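Local coordinates for putative cytoplasmic protein (Salmonella typhimurium, PDB 2GK3) that is of unknown function but belongs to a putative glutamine amidotransferase family and forms a hexamer, at residues E109-Y114 against G119-I124; V80-D85 against N248-I253; L210-Y215 against K219-M224. One frame throughout, in Å; residues are numbered along the deposited sequence.

Contact 1. Residues E109-Y114 against G119-I124; sequences ESIKEY and GGLLMI
Y114 and G119 are joined by a main-chain bond. The N of G119 donates to Y114 O at 2.8 Å, with an N-H...O angle of 146°. The bond spans five residues, so the carbonyl near the end of helix 107-116 is satisfied by the chain leaving it. The Y114 side chain has CG anti to its own backbone N (chi1 155°), which lays the ring over G119, just ahead of strand 120-124. One face lies against G119 CA, which is 3.7 Å from the ring centroid in a CH-pi contact. G119 has no side chain, and this lets the ring approach so closely. At the ring edge, in plane, stand I111 O and G120 O. Y114 OH is 3.2 Å from G120 O, but its one proton could also go to Y78 O in a weak bond, and the choice is not settled. G120 O also takes a probable bond from I81 N. Helix 107-116 here leads into strand 120-124, which runs parallel to strand 80-84. The three elements are consistent with a beta-alpha-beta unit of a glutaminase-like alpha/beta fold. Further along, the contact is apolar. I111 CG2 lies 4.2 Å from L121 CD1 and at a similar distance from CD2, and the two side chains cross at about a right angle. The backbone of L121 is bonded to K219 and A221 on the adjoining strand. On the partly exposed side of the helix, K112 NZ forms a salt bridge to E109 OE1 at 3.1 Å.

Contact 2. Residues V80-D85 against N248-I253; sequences VIVISD and NTLQFI
V80 packs into the angle between L250 and I253. Its two methyls divide the work. CG1 meets L250 CD2 at 3.7 Å and I253 CD1 at 3.8 Å. CG2 turns to the helix backbone and lies 3.4 Å from L250 O. Two residues on, V82 CG2 reaches the same L250 methyl, CD2, again at 3.7 Å. L250 CD2 is therefore shared by two valines that point to the same face of the strand. The L250 side chain has CG anti to the carbonyl carbon (chi1 -75°), which brings this methyl between them. V82 meets L250 at about a right angle, and V80 meets I253 in the same way. I253 CG1 sits between its own backbone N and carbonyl carbon (chi1 75°), and from there the chain runs out to V80. This tight part is buried and almost all side-chain packing, with one carbonyl, L250 O, against V80 CG2.

The contact thins out in both segments. Along the strand it stops after V82. S84 OG is bonded to E18 OE2, and D85 OD1 to L128 N. On the helix, Q251 points away from the strand and is partly exposed. N248 is also partly exposed, with its ND2 bonded to V176 O. The F252 ring leads away from the strand and meets F212 edge to face.

The short axes pass 9.2 Å apart at 132°, so the helix runs obliquely against the strand direction. Helix 242-253 covers the V80 and V82 face of the strand. I81 points away from that helix and is touched by Y114 of helix 107-116. V82 also touches L122 and I124 of strand 120-124 and V13 and F15 of strand 12-28, while I253 extends over K219 and A221 of strand 218-223.

Contact 3. Residues L210-Y215 against K219-M224; sequences LVFGEY and KTACFM
V211 O takes a hydrogen bond of 2.9 Å from C222 N, in the carbonyl plane. The CA-H of A221 makes a weaker contact with the same oxygen, with A221 CA 3.2 Å from V211 O. The return bond, V211 N to C222 O at 3.1 Å, also lies in the carbonyl plane. These bonds join the two arms of a beta hairpin, strands 207-215 and 218-223. The next hydrogen-bonded pair is G213 with T220. G213 N donates to T220 O at 2.9 Å, and T220 N donates to G213 O at 3.0 Å. Here each donor stands above the acceptor's carbonyl plane, by 47° and 54°, although the bonds stay short.

T220 OG1 sits between its own backbone N and carbonyl carbon (chi1 61°). This holds the hydroxyl against the main chain of G213, where no side chain stands in its way. OG1 donates to a water at 2.6 Å, and the same water donates to E214 O. One ordered water thus adds a bridge from the hydroxyl to the facing strand.

The side chains separate by face. V211 CG2 meets the methyl CE of selenomethionine M224 at 3.8 Å, on the face with T220 and C222. On the other face, L210 CD1 comes to the edge of the F223 ring. The F212 ring touches A221 CB obliquely, and is stacked on H174 beyond the hairpin. E214 and K219 face each other near the turn, with opposite charges too far apart for a salt bridge.

The chemistry thus changes along the hairpin. The end far from the turn has buried, apolar side chains. The turn end keeps its two G213-T220 main-chain bonds and adds a bridging water, with probably a weak E214-K219 attraction at its rim.

How the contacts relate
Of the segments in these contacts, strand 80-84 comes first along the chain and opens contact 2. Contact 1 then closes a short loop, where helix 107-116 returns into strand 120-124. Much later, contact 3 closes the hairpin of strands 207-215 and 218-223. Helix 242-253 finally comes back to strand 80-84 and closes contact 2. Contacts 1 and 3 thus follow in series, and both are nested inside contact 2. Strands 80-84, 120-124 and 218-223 are successive neighbours, which brings the three contacts together. Helix 107-116 and helix 242-253 pack against these strands, and residues 252-253 also reach the hairpin at F212 and K219.

Contact 1. Residues E109-Y114 against G119-I124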
loop_
_atom_site.group_PDB
_atom_site.type_symbol
_atom_site.label_atom_id
_atom_site.label_comp_id
_atom_site.label_asym_id
_atom_site.label_seq_id
_atom_site.Cartn_x
_atom_site.Cartn_y
_atom_site.Cartn_z
ATOM N N GLU E 109 30.401 7.862 -3.006
ATOM C CA GLU E 109 31.839 8.010 -3.307
ATOM C C GLU E 109 32.107 9.328 -4.049
ATOM O O GLU E 109 33.003 10.072 -3.671
ATOM C CB GLU E 109 32.421 6.819 -4.066
ATOM C CG GLU E 109 32.368 5.492 -3.305
ATOM C CD GLU E 109 33.419 5.330 -2.187
ATOM O OE1 GLU E 109 34.256 6.219 -1.961
ATOM O OE2 GLU E 109 33.411 4.279 -1.514
ATOM N N SER E 110 31.275 9.642 -5.047
ATOM C CA SER E 110 31.424 10.875 -5.846
ATOM C C SER E 110 31.373 12.084 -4.942
ATOM O O SER E 110 32.254 12.952 -5.001
ATOM C CB SER E 110 30.325 10.983 -6.909
ATOM O OG SER E 110 30.422 9.919 -7.838
ATOM N N ILE E 111 30.346 12.119 -4.091
ATOM C CA ILE E 111 30.178 13.208 -3.120
ATOM C C ILE E 111 31.379 13.298 -2.184
ATOM O O ILE E 111 31.872 14.395 -1.916
ATOM C CB ILE E 111 28.830 13.110 -2.350
ATOM C CG1 ILE E 111 27.673 13.380 -3.321
ATOM C CG2 ILE E 111 28.807 14.088 -1.169
ATOM C CD1 ILE E 111 26.278 12.997 -2.802
ATOM N N LYS E 112 31.864 12.145 -1.724
ATOM C CA LYS E 112 33.060 12.082 -0.884
ATOM C C LYS E 112 34.292 12.709 -1.574
ATOM O O LYS E 112 34.957 13.574 -0.993
ATOM C CB LYS E 112 33.352 10.626 -0.474
ATOM C CG LYS E 112 34.629 10.449 0.352
ATOM C CD LYS E 112 34.632 9.145 1.123
ATOM C CE LYS E 112 35.209 8.053 0.288
ATOM N NZ LYS E 112 35.191 6.751 0.970
ATOM N N GLU E 113 34.588 12.266 -2.797
ATOM C CA GLU E 113 35.695 12.829 -3.588
ATOM C C GLU E 113 35.558 14.334 -3.871
ATOM O O GLU E 113 36.539 15.084 -3.826
ATOM C CB GLU E 113 35.877 12.043 -4.891
ATOM C CG GLU E 113 36.227 10.562 -4.644
ATOM C CD GLU E 113 37.494 10.356 -3.760
ATOM O OE1 GLU E 113 37.393 9.704 -2.683
ATOM O OE2 GLU E 113 38.583 10.850 -4.143
ATOM N N TYR E 114 34.333 14.767 -4.137
ATOM C CA TYR E 114 34.031 16.166 -4.316
ATOM C C TYR E 114 34.411 16.948 -3.041
ATOM O O TYR E 114 35.026 18.022 -3.126
ATOM C CB TYR E 114 32.552 16.316 -4.700
ATOM C CG TYR E 114 31.934 17.649 -4.348
ATOM C CD1 TYR E 114 31.883 18.690 -5.280
ATOM C CD2 TYR E 114 31.394 17.872 -3.072
ATOM C CE1 TYR E 114 31.310 19.929 -4.943
ATOM C CE2 TYR E 114 30.828 19.100 -2.723
ATOM C CZ TYR E 114 30.784 20.117 -3.658
ATOM O OH TYR E 114 30.230 21.321 -3.303
ATOM N N GLY E 119 35.172 20.702 -2.244
ATOM C CA GLY E 119 33.749 20.978 -2.134
ATOM C C GLY E 119 33.227 21.089 -0.706
ATOM O O GLY E 119 33.785 20.493 0.230
ATOM N N GLY E 120 32.145 21.847 -0.537
ATOM C CA GLY E 120 31.410 21.870 0.734
ATOM C C GLY E 120 30.189 20.952 0.767
ATOM O O GLY E 120 29.526 20.690 -0.266
ATOM N N LEU E 121 29.874 20.472 1.964
ATOM C CA LEU E 121 28.746 19.570 2.166
ATOM C C LEU E 121 27.960 20.006 3.393
ATOM O O LEU E 121 28.532 20.153 4.492
ATOM C CB LEU E 121 29.236 18.123 2.343
ATOM C CG LEU E 121 28.198 17.003 2.555
ATOM C CD1 LEU E 121 27.230 16.992 1.397
ATOM C CD2 LEU E 121 28.838 15.606 2.743
ATOM N N LEU E 122 26.660 20.232 3.203
ATOM C CA LEU E 122 25.774 20.480 4.323
ATOM C C LEU E 122 24.678 19.414 4.322
ATOM O O LEU E 122 24.054 19.163 3.292
ATOM C CB LEU E 122 25.168 21.895 4.271
ATOM C CG LEU E 122 23.889 22.146 5.109
ATOM C CD1 LEU E 122 24.139 22.154 6.653
ATOM C CD2 LEU E 122 23.167 23.427 4.652
HETATM N N MSE E 123 24.498 18.753 5.466
HETATM C CA MSE E 123 23.346 17.895 5.676
HETATM C C MSE E 123 22.380 18.595 6.628
HETATM O O MSE E 123 22.797 19.143 7.656
HETATM C CB MSE E 123 23.741 16.513 6.220
HETATM C CG MSE E 123 22.515 15.546 6.390
HETATM SE SE MSE E 123 22.966 13.677 6.577
HETATM C CE MSE E 123 23.360 13.208 4.714
ATOM N N ILE E 124 21.092 18.566 6.273
ATOM C CA ILE E 124 20.033 19.143 7.096
ATOM C C ILE E 124 19.201 18.002 7.659
ATOM O O ILE E 124 18.852 17.063 6.933
ATOM C CB ILE E 124 19.151 20.122 6.277
ATOM C CG1 ILE E 124 19.989 21.314 5.790
ATOM C CG2 ILE E 124 17.896 20.562 7.088
ATOM C CD1 ILE E 124 19.228 22.297 4.847
#

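Contact 2. Residues V80-D85 against N248-I253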
loop_
_atom_site.group_PDB
_atom_site.type_symbol
_atom_site.label_atom_id
_atom_site.label_comp_id
_atom_site.label_asym_id
_atom_site.label_seq_id
_atom_site.Cartn_x
_atom_site.Cartn_y
_atom_site.Cartn_z
ATOM N N VAL E 80 29.028 24.234 -2.848
ATOM C CA VAL E 80 28.448 23.415 -1.791
ATOM C C VAL E 80 27.397 22.430 -2.356
ATOM O O VAL E 80 26.704 22.738 -3.332
ATOM C CB VAL E 80 27.766 24.282 -0.673
ATOM C CG1 VAL E 80 27.365 23.411 0.527
ATOM C CG2 VAL E 80 28.670 25.425 -0.244
ATOM N N ILE E 81 27.301 21.245 -1.744
ATOM C CA ILE E 81 26.164 20.348 -1.934
ATOM C C ILE E 81 25.374 20.275 -0.628
ATOM O O ILE E 81 25.949 20.078 0.445
ATOM C CB ILE E 81 26.602 18.954 -2.416
ATOM C CG1 ILE E 81 27.166 19.049 -3.849
ATOM C CG2 ILE E 81 25.433 17.931 -2.332
ATOM C CD1 ILE E 81 27.937 17.820 -4.334
ATOM N N VAL E 82 24.055 20.458 -0.723
ATOM C CA VAL E 82 23.151 20.293 0.412
ATOM C C VAL E 82 22.288 19.052 0.254
ATOM O O VAL E 82 21.660 18.851 -0.779
ATOM C CB VAL E 82 22.280 21.538 0.642
ATOM C CG1 VAL E 82 21.470 21.395 1.911
ATOM C CG2 VAL E 82 23.159 22.784 0.751
ATOM N N ILE E 83 22.290 18.193 1.277
ATOM C CA ILE E 83 21.444 17.004 1.311
ATOM C C ILE E 83 20.418 17.179 2.432
ATOM O O ILE E 83 20.777 17.426 3.584
ATOM C CB ILE E 83 22.272 15.713 1.558
ATOM C CG1 ILE E 83 23.357 15.542 0.485
ATOM C CG2 ILE E 83 21.356 14.477 1.675
ATOM C CD1 ILE E 83 24.408 14.437 0.802
ATOM N N SER E 84 19.141 17.049 2.097
ATOM C CA SER E 84 18.086 17.252 3.065
ATOM C C SER E 84 16.897 16.321 2.807
ATOM O O SER E 84 16.346 16.288 1.707
ATOM C CB SER E 84 17.664 18.729 3.087
ATOM O OG SER E 84 16.732 18.961 4.135
ATOM N N ASP E 85 16.512 15.567 3.840
ATOM C CA ASP E 85 15.384 14.619 3.762
ATOM C C ASP E 85 15.438 13.712 2.532
ATOM O O ASP E 85 14.427 13.473 1.872
ATOM C CB ASP E 85 14.025 15.348 3.855
ATOM C CG ASP E 85 13.251 15.010 5.126
ATOM O OD1 ASP E 85 13.535 13.973 5.746
ATOM O OD2 ASP E 85 12.327 15.771 5.494
ATOM N N ASN E 248 24.900 32.281 5.404
ATOM C CA ASN E 248 26.198 32.293 6.094
ATOM C C ASN E 248 26.827 30.914 6.190
ATOM O O ASN E 248 28.032 30.790 6.009
ATOM C CB ASN E 248 26.122 32.885 7.515
ATOM C CG ASN E 248 25.700 34.340 7.540
ATOM O OD1 ASN E 248 25.702 35.040 6.513
ATOM N ND2 ASN E 248 25.336 34.813 8.734
ATOM N N THR E 249 26.029 29.877 6.471
ATOM C CA THR E 249 26.639 28.548 6.619
ATOM C C THR E 249 27.075 27.993 5.266
ATOM O O THR E 249 28.143 27.361 5.144
ATOM C CB THR E 249 25.820 27.513 7.474
ATOM O OG1 THR E 249 25.289 26.487 6.647
ATOM C CG2 THR E 249 24.720 28.129 8.268
ATOM N N LEU E 250 26.273 28.262 4.235
ATOM C CA LEU E 250 26.681 27.915 2.861
ATOM C C LEU E 250 28.009 28.571 2.506
ATOM O O LEU E 250 28.926 27.915 2.029
ATOM C CB LEU E 250 25.594 28.318 1.863
ATOM C CG LEU E 250 24.414 27.363 1.898
ATOM C CD1 LEU E 250 23.380 27.720 0.839
ATOM C CD2 LEU E 250 24.931 25.918 1.736
ATOM N N GLN E 251 28.102 29.861 2.812
ATOM C CA GLN E 251 29.262 30.693 2.520
ATOM C C GLN E 251 30.488 30.283 3.359
ATOM O O GLN E 251 31.631 30.315 2.881
ATOM C CB GLN E 251 28.894 32.154 2.795
ATOM C CG GLN E 251 29.393 33.138 1.754
ATOM C CD GLN E 251 28.290 33.667 0.867
ATOM O OE1 GLN E 251 27.184 33.957 1.340
ATOM N NE2 GLN E 251 28.587 33.828 -0.423
ATOM N N PHE E 252 30.246 29.899 4.610
ATOM C CA PHE E 252 31.328 29.458 5.489
ATOM C C PHE E 252 32.087 28.227 4.961
ATOM O O PHE E 252 33.321 28.166 5.032
ATOM C CB PHE E 252 30.811 29.206 6.913
ATOM C CG PHE E 252 31.913 29.107 7.941
ATOM C CD1 PHE E 252 32.539 30.263 8.425
ATOM C CD2 PHE E 252 32.336 27.863 8.412
ATOM C CE1 PHE E 252 33.564 30.185 9.361
ATOM C CE2 PHE E 252 33.358 27.763 9.348
ATOM C CZ PHE E 252 33.982 28.935 9.823
ATOM N N ILE E 253 31.341 27.271 4.420
ATOM C CA ILE E 253 31.885 25.980 3.995
ATOM C C ILE E 253 32.152 25.893 2.470
ATOM O O ILE E 253 32.639 24.875 1.970
ATOM C CB ILE E 253 30.979 24.795 4.497
ATOM C CG1 ILE E 253 29.694 24.687 3.670
ATOM C CG2 ILE E 253 30.617 24.970 5.986
ATOM C CD1 ILE E 253 28.802 23.504 4.036
#

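Contact 3. Residues L210-Y215 against K219-M224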
loop_
_atom_site.group_PDB
_atom_site.type_symbol
_atom_site.label_atom_id
_atom_site.label_comp_id
_atom_site.label_asym_id
_atom_site.label_seq_id
_atom_site.Cartn_x
_atom_site.Cartn_y
_atom_site.Cartn_z
ATOM N N LEU E 210 24.101 22.941 15.364
ATOM C CA LEU E 210 24.899 23.383 14.222
ATOM C C LEU E 210 26.359 23.052 14.465
ATOM O O LEU E 210 26.930 23.493 15.454
ATOM C CB LEU E 210 24.701 24.885 13.961
ATOM C CG LEU E 210 25.359 25.494 12.719
ATOM C CD1 LEU E 210 24.895 24.836 11.379
ATOM C CD2 LEU E 210 25.134 27.004 12.701
ATOM N N VAL E 211 26.951 22.288 13.547
ATOM C CA VAL E 211 28.306 21.753 13.707
ATOM C C VAL E 211 29.105 21.936 12.414
ATOM O O VAL E 211 28.623 21.588 11.331
ATOM C CB VAL E 211 28.296 20.230 14.068
ATOM C CG1 VAL E 211 29.731 19.686 14.224
ATOM C CG2 VAL E 211 27.469 19.965 15.348
ATOM N N PHE E 212 30.324 22.468 12.549
ATOM C CA PHE E 212 31.228 22.684 11.407
ATOM C C PHE E 212 32.461 21.790 11.492
ATOM O O PHE E 212 33.026 21.592 12.562
ATOM C CB PHE E 212 31.637 24.173 11.292
ATOM C CG PHE E 212 30.487 25.088 10.951
ATOM C CD1 PHE E 212 30.100 25.270 9.630
ATOM C CD2 PHE E 212 29.763 25.730 11.956
ATOM C CE1 PHE E 212 29.015 26.077 9.310
ATOM C CE2 PHE E 212 28.693 26.547 11.649
ATOM C CZ PHE E 212 28.315 26.723 10.329
ATOM N N GLY E 213 32.878 21.242 10.366
ATOM C CA GLY E 213 34.130 20.505 10.339
ATOM C C GLY E 213 34.875 20.619 9.034
ATOM O O GLY E 213 34.565 21.473 8.196
ATOM N N GLU E 214 35.865 19.754 8.862
ATOM C CA GLU E 214 36.623 19.708 7.630
ATOM C C GLU E 214 36.828 18.266 7.257
ATOM O O GLU E 214 36.756 17.375 8.112
ATOM C CB GLU E 214 37.955 20.433 7.786
ATOM C CG GLU E 214 37.789 21.834 8.383
ATOM C CD GLU E 214 39.048 22.676 8.342
ATOM O OE1 GLU E 214 39.948 22.365 7.534
ATOM O OE2 GLU E 214 39.120 23.671 9.112
ATOM N N TYR E 215 37.039 18.034 5.973
ATOM C CA TYR E 215 37.341 16.719 5.463
ATOM C C TYR E 215 38.275 16.847 4.267
ATOM O O TYR E 215 37.825 17.128 3.132
ATOM C CB TYR E 215 36.062 15.977 5.067
ATOM C CG TYR E 215 36.339 14.560 4.636
ATOM C CD1 TYR E 215 36.657 13.584 5.571
ATOM C CD2 TYR E 215 36.319 14.207 3.301
ATOM C CE1 TYR E 215 36.934 12.291 5.187
ATOM C CE2 TYR E 215 36.585 12.921 2.910
ATOM C CZ TYR E 215 36.900 11.973 3.857
ATOM O OH TYR E 215 37.164 10.698 3.470
ATOM N N LYS E 219 34.959 21.418 3.320
ATOM C CA LYS E 219 34.414 21.881 4.578
ATOM C C LYS E 219 32.997 21.362 4.736
ATOM O O LYS E 219 32.266 21.189 3.760
ATOM C CB LYS E 219 34.427 23.401 4.651
ATOM C CG LYS E 219 35.771 23.972 5.025
ATOM C CD LYS E 219 35.691 25.487 5.130
ATOM C CE LYS E 219 36.752 26.021 6.098
ATOM N NZ LYS E 219 36.216 26.246 7.504
ATOM N N THR E 220 32.625 21.107 5.980
ATOM C CA THR E 220 31.420 20.374 6.261
ATOM C C THR E 220 30.567 21.062 7.320
ATOM O O THR E 220 31.066 21.840 8.144
ATOM C CB THR E 220 31.746 18.919 6.666
ATOM O OG1 THR E 220 32.547 18.916 7.859
ATOM C CG2 THR E 220 32.505 18.210 5.533
ATOM N N ALA E 221 29.271 20.785 7.265
ATOM C CA ALA E 221 28.327 21.352 8.197
ATOM C C ALA E 221 27.143 20.403 8.371
ATOM O O ALA E 221 26.751 19.668 7.444
ATOM C CB ALA E 221 27.855 22.714 7.730
ATOM N N CYS E 222 26.594 20.400 9.575
ATOM C CA CYS E 222 25.400 19.605 9.825
ATOM C C CYS E 222 24.450 20.478 10.608
ATOM O O CYS E 222 24.854 21.103 11.589
ATOM C CB CYS E 222 25.731 18.327 10.614
ATOM S SG CYS E 222 26.560 17.038 9.657
ATOM N N PHE E 223 23.203 20.543 10.160
ATOM C CA PHE E 223 22.183 21.201 10.927
ATOM C C PHE E 223 21.211 20.118 11.335
ATOM O O PHE E 223 20.632 19.455 10.478
ATOM C CB PHE E 223 21.489 22.305 10.117
ATOM C CG PHE E 223 20.508 23.099 10.926
ATOM C CD1 PHE E 223 20.947 24.149 11.737
ATOM C CD2 PHE E 223 19.158 22.785 10.905
ATOM C CE1 PHE E 223 20.054 24.883 12.513
ATOM C CE2 PHE E 223 18.247 23.522 11.666
ATOM C CZ PHE E 223 18.695 24.576 12.475
HETATM N N MSE E 224 21.026 19.942 12.642
HETATM C CA MSE E 224 20.480 18.672 13.159
HETATM C C MSE E 224 18.977 18.625 13.178
HETATM O O MSE E 224 18.380 17.566 13.357
HETATM C CB MSE E 224 21.049 18.328 14.551
HETATM C CG MSE E 224 22.567 18.188 14.604
HETATM SE SE MSE E 224 23.394 17.041 13.249
HETATM C CE MSE E 224 24.921 18.190 13.206
HETATM O O HOH W 1 33.888 16.707 8.345
#